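PDB 6SYY: periplasmic cell division protein (SufI) from Aquifex aeolicus, which is a periplasmic multicopper oxidase that probably oxidises substrates at a mononuclear copper and passes the electrons to a three-copper cluster. Local coordinates for residues Phe407-Tyr418 with His514-Asn522. Sequence-based numbering, arbitrary orientation.
With CU (copper (II) ion), chain B.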
loop_
_atom_site.group_PDB
_atom_site.type_symbol
_atom_site.label_atom_id
_atom_site.label_comp_id
_atom_site.label_asym_id
_atom_site.label_seq_id
_atom_site.Cartn_x
_atom_site.Cartn_y
_atom_site.Cartn_z
ATOM N N PHE A 407 9.773 -9.818 17.169
ATOM C CA PHE A 407 8.411 -10.227 16.856
ATOM C C PHE A 407 8.405 -11.534 16.077
ATOM O O PHE A 407 9.212 -11.732 15.164
ATOM C CB PHE A 407 7.693 -9.146 16.054
ATOM C CG PHE A 407 7.331 -7.934 16.855
ATOM C CD1 PHE A 407 6.517 -8.047 17.972
ATOM C CD2 PHE A 407 7.787 -6.679 16.485
ATOM C CE1 PHE A 407 6.176 -6.930 18.714
ATOM C CE2 PHE A 407 7.454 -5.558 17.223
ATOM C CZ PHE A 407 6.645 -5.683 18.337
ATOM N N THR A 408 7.482 -12.426 16.437
ATOM C CA THR A 408 7.423 -13.766 15.873
ATOM C C THR A 408 6.084 -14.016 15.195
ATOM O O THR A 408 5.069 -13.384 15.505
ATOM C CB THR A 408 7.638 -14.844 16.942
ATOM O OG1 THR A 408 6.565 -14.794 17.898
ATOM C CG2 THR A 408 8.970 -14.643 17.647
ATOM N N ILE A 409 6.104 -14.967 14.269
ATOM C CA ILE A 409 4.912 -15.485 13.614
ATOM C C ILE A 409 4.906 -16.983 13.877
ATOM O O ILE A 409 5.757 -17.713 13.352
ATOM C CB ILE A 409 4.899 -15.183 12.110
ATOM C CG1 ILE A 409 4.924 -13.674 11.864
ATOM C CG2 ILE A 409 3.683 -15.798 11.453
ATOM C CD1 ILE A 409 5.110 -13.298 10.406
ATOM N N ASN A 410 3.964 -17.442 14.699
ATOM C CA ASN A 410 3.894 -18.840 15.113
ATOM C C ASN A 410 5.240 -19.312 15.659
ATOM O O ASN A 410 5.743 -20.387 15.318
ATOM C CB ASN A 410 3.412 -19.728 13.965
ATOM C CG ASN A 410 1.907 -19.656 13.769
ATOM O OD1 ASN A 410 1.208 -18.966 14.507
ATOM N ND2 ASN A 410 1.403 -20.370 12.771
ATOM N N GLY A 411 5.830 -18.479 16.516
ATOM C CA GLY A 411 7.094 -18.798 17.156
ATOM C C GLY A 411 8.322 -18.688 16.279
ATOM O O GLY A 411 9.423 -18.996 16.743
ATOM N N GLU A 412 8.179 -18.241 15.034
ATOM C CA GLU A 412 9.272 -18.257 14.076
ATOM C C GLU A 412 9.518 -16.869 13.502
ATOM O O GLU A 412 8.610 -16.035 13.426
ATOM C CB GLU A 412 8.981 -19.236 12.935
ATOM C CG GLU A 412 8.672 -20.640 13.404
ATOM C CD GLU A 412 8.879 -21.673 12.317
ATOM O OE1 GLU A 412 8.372 -21.460 11.197
ATOM O OE2 GLU A 412 9.551 -22.693 12.582
ATOM N N THR A 413 10.762 -16.628 13.105
ATOM C CA THR A 413 11.122 -15.472 12.299
ATOM C C THR A 413 11.696 -15.958 10.976
ATOM O O THR A 413 11.886 -17.158 10.755
ATOM C CB THR A 413 12.140 -14.564 13.007
ATOM O OG1 THR A 413 13.432 -15.188 13.005
ATOM C CG2 THR A 413 11.712 -14.279 14.441
ATOM N N TRP A 414 11.961 -14.999 10.090
ATOM C CA TRP A 414 12.574 -15.320 8.806
ATOM C C TRP A 414 13.876 -16.085 9.003
ATOM O O TRP A 414 14.157 -17.050 8.283
ATOM C CB TRP A 414 12.803 -14.029 8.013
ATOM C CG TRP A 414 13.210 -14.227 6.578
ATOM C CD1 TRP A 414 14.425 -13.942 6.024
ATOM C CD2 TRP A 414 12.397 -14.740 5.513
ATOM N NE1 TRP A 414 14.420 -14.248 4.684
ATOM C CE2 TRP A 414 13.188 -14.741 4.346
ATOM C CE3 TRP A 414 11.078 -15.202 5.434
ATOM C CZ2 TRP A 414 12.703 -15.186 3.115
ATOM C CZ3 TRP A 414 10.598 -15.647 4.210
ATOM C CH2 TRP A 414 11.409 -15.635 3.067
ATOM N N GLU A 415 14.663 -15.696 10.006
ATOM C CA GLU A 415 15.953 -16.323 10.270
ATOM C C GLU A 415 15.829 -17.728 10.842
ATOM O O GLU A 415 16.859 -18.337 11.155
ATOM C CB GLU A 415 16.768 -15.445 11.224
ATOM C CG GLU A 415 16.396 -13.965 11.195
ATOM C CD GLU A 415 16.619 -13.320 9.837
ATOM O OE1 GLU A 415 17.503 -13.791 9.091
ATOM O OE2 GLU A 415 15.907 -12.343 9.516
ATOM N N ASP A 416 14.619 -18.253 10.991
ATOM C CA ASP A 416 14.394 -19.596 11.532
ATOM C C ASP A 416 14.176 -20.615 10.418
ATOM O O ASP A 416 13.202 -21.364 10.418
ATOM C CB ASP A 416 13.213 -19.581 12.496
ATOM C CG ASP A 416 13.531 -18.874 13.798
ATOM O OD1 ASP A 416 14.509 -19.263 14.469
ATOM O OD2 ASP A 416 12.809 -17.921 14.148
ATOM N N GLY A 417 15.084 -20.647 9.444
ATOM C CA GLY A 417 15.051 -21.631 8.385
ATOM C C GLY A 417 14.572 -21.119 7.044
ATOM O O GLY A 417 14.729 -21.825 6.040
ATOM N N TYR A 418 13.997 -19.919 6.994
ATOM C CA TYR A 418 13.473 -19.375 5.747
ATOM C C TYR A 418 14.512 -18.606 4.939
ATOM O O TYR A 418 14.396 -18.527 3.712
ATOM C CB TYR A 418 12.290 -18.441 6.032
ATOM C CG TYR A 418 11.118 -19.090 6.732
ATOM C CD1 TYR A 418 11.030 -19.104 8.121
ATOM C CD2 TYR A 418 10.092 -19.676 6.005
ATOM C CE1 TYR A 418 9.957 -19.696 8.760
ATOM C CE2 TYR A 418 9.015 -20.270 6.636
ATOM C CZ TYR A 418 8.952 -20.277 8.010
ATOM O OH TYR A 418 7.878 -20.871 8.630
ATOM N N HIS A 514 9.677 -4.187 11.192
ATOM C CA HIS A 514 9.277 -5.528 11.622
ATOM C C HIS A 514 9.611 -6.560 10.557
ATOM O O HIS A 514 10.233 -7.591 10.836
ATOM C CB HIS A 514 7.780 -5.575 11.920
ATOM C CG HIS A 514 7.364 -4.765 13.104
ATOM N ND1 HIS A 514 6.047 -4.643 13.493
ATOM C CD2 HIS A 514 8.086 -4.029 13.980
ATOM C CE1 HIS A 514 5.976 -3.866 14.559
ATOM N NE2 HIS A 514 7.200 -3.477 14.873
ATOM N N HIS A 515 9.179 -6.295 9.324
ATOM C CA HIS A 515 9.524 -7.161 8.205
ATOM C C HIS A 515 11.037 -7.321 8.080
ATOM O O HIS A 515 11.537 -8.439 7.910
ATOM C CB HIS A 515 8.907 -6.593 6.926
ATOM C CG HIS A 515 9.573 -7.054 5.671
ATOM N ND1 HIS A 515 10.697 -6.441 5.161
ATOM C CD2 HIS A 515 9.275 -8.064 4.821
ATOM C CE1 HIS A 515 11.067 -7.057 4.053
ATOM N NE2 HIS A 515 10.222 -8.047 3.824
ATOM N N ASP A 516 11.783 -6.218 8.203
ATOM C CA ASP A 516 13.234 -6.282 8.038
ATOM C C ASP A 516 13.888 -7.107 9.139
ATOM O O ASP A 516 14.867 -7.821 8.888
ATOM C CB ASP A 516 13.829 -4.874 8.004
ATOM C CG ASP A 516 13.801 -4.259 6.617
ATOM O OD1 ASP A 516 13.551 -4.997 5.644
ATOM O OD2 ASP A 516 14.032 -3.037 6.499
ATOM N N GLU A 517 13.371 -7.029 10.360
ATOM C CA GLU A 517 13.950 -7.770 11.467
ATOM C C GLU A 517 13.361 -9.169 11.608
ATOM O O GLU A 517 13.619 -9.841 12.613
ATOM C CB GLU A 517 13.803 -6.980 12.768
ATOM C CG GLU A 517 12.398 -6.648 13.155
ATOM C CD GLU A 517 12.333 -5.430 14.052
ATOM O OE1 GLU A 517 13.363 -4.730 14.175
ATOM O OE2 GLU A 517 11.257 -5.173 14.631
ATOM N N GLY A 518 12.590 -9.625 10.621
ATOM C CA GLY A 518 12.289 -11.036 10.483
ATOM C C GLY A 518 10.837 -11.438 10.626
ATOM O O GLY A 518 10.547 -12.638 10.578
ATOM N N MET A 519 9.907 -10.504 10.801
ATOM C CA MET A 519 8.490 -10.823 10.904
ATOM C C MET A 519 7.938 -11.181 9.533
ATOM O O MET A 519 7.116 -10.449 8.980
ATOM C CB MET A 519 7.734 -9.640 11.509
ATOM C CG MET A 519 6.375 -9.994 12.065
ATOM S SD MET A 519 5.738 -8.749 13.200
ATOM C CE MET A 519 4.237 -9.561 13.753
ATOM N N MET A 520 8.383 -12.310 8.986
ATOM C CA MET A 520 8.095 -12.682 7.608
ATOM C C MET A 520 8.328 -14.178 7.458
ATOM O O MET A 520 9.331 -14.698 7.954
ATOM C CB MET A 520 8.995 -11.878 6.657
ATOM C CG MET A 520 9.081 -12.377 5.238
ATOM S SD MET A 520 10.117 -11.279 4.245
ATOM C CE MET A 520 11.509 -11.008 5.340
ATOM N N VAL A 521 7.392 -14.869 6.804
ATOM C CA VAL A 521 7.506 -16.298 6.528
ATOM C C VAL A 521 7.028 -16.564 5.105
ATOM O O VAL A 521 6.404 -15.716 4.465
ATOM C CB VAL A 521 6.696 -17.169 7.516
ATOM C CG1 VAL A 521 7.254 -17.069 8.922
ATOM C CG2 VAL A 521 5.224 -16.781 7.483
ATOM N N ASN A 522 7.331 -17.762 4.617
ATOM C CA ASN A 522 6.750 -18.264 3.381
ATOM C C ASN A 522 5.530 -19.115 3.699
ATOM O O ASN A 522 5.437 -19.734 4.762
ATOM C CB ASN A 522 7.743 -19.122 2.589
ATOM C CG ASN A 522 8.988 -18.368 2.159
ATOM O OD1 ASN A 522 8.930 -17.209 1.758
ATOM N ND2 ASN A 522 10.128 -19.043 2.228
HETATM CU CU CU B . 4.583 -5.795 12.787
HETATM O O HOH W 1 10.893 -10.092 13.746
HETATM O O HOH W 2 10.573 -8.318 14.997
HETATM O O HOH W 3 14.434 -10.407 7.625
#
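Phe-407 turns an edge onto the face of His-514, the planes 58° apart, with Phe-407 CE2 reaching His-514 NE2 at 3.1 Å. His-514 binds the copper(II) ion through ND1 (2.0 Å), with Cys-509 and His-451 as further ligands, the type 1 site of a multicopper oxidase. In one of its two conformers, Met-519 is extended beyond CG; SD packs on Phe-407 CB (3.5 Å) and stands obliquely to the ring, a Met-aromatic contact. The Met-519 and Ile-409 side chains cross at about a right angle, Ile-409 CD1 meeting Met-519 CG.

Successive methionines can meet aromatic rings differently, and Met-520 lies over a face of Trp-414. The bend at chi3 (45°) carries Met-520 CE over the five-membered ring, 3.9 Å from its centroid, as SD stands above the six-membered ring; Tyr-418 CB takes the opposite face. Asn-522 OD1 lies in plane at the indole edge, 3.2 Å from Trp-414 CH2, its amide nearly perpendicular to the ring and held by His-131 and Tyr-133. Val-521 CG1 sits over the face of Tyr-418.

One direct hydrogen bond joins the backbones, Trp-414 N to Gly-518 O (2.8 Å). Gly-518 is the C-prime residue of the Schellman motif closing helix 512-516. The contact thus spans two sheets of a cupredoxin-type domain: 407-409 borders strand 394-402, whereas 520-525 lies between 432-433 and 503-509.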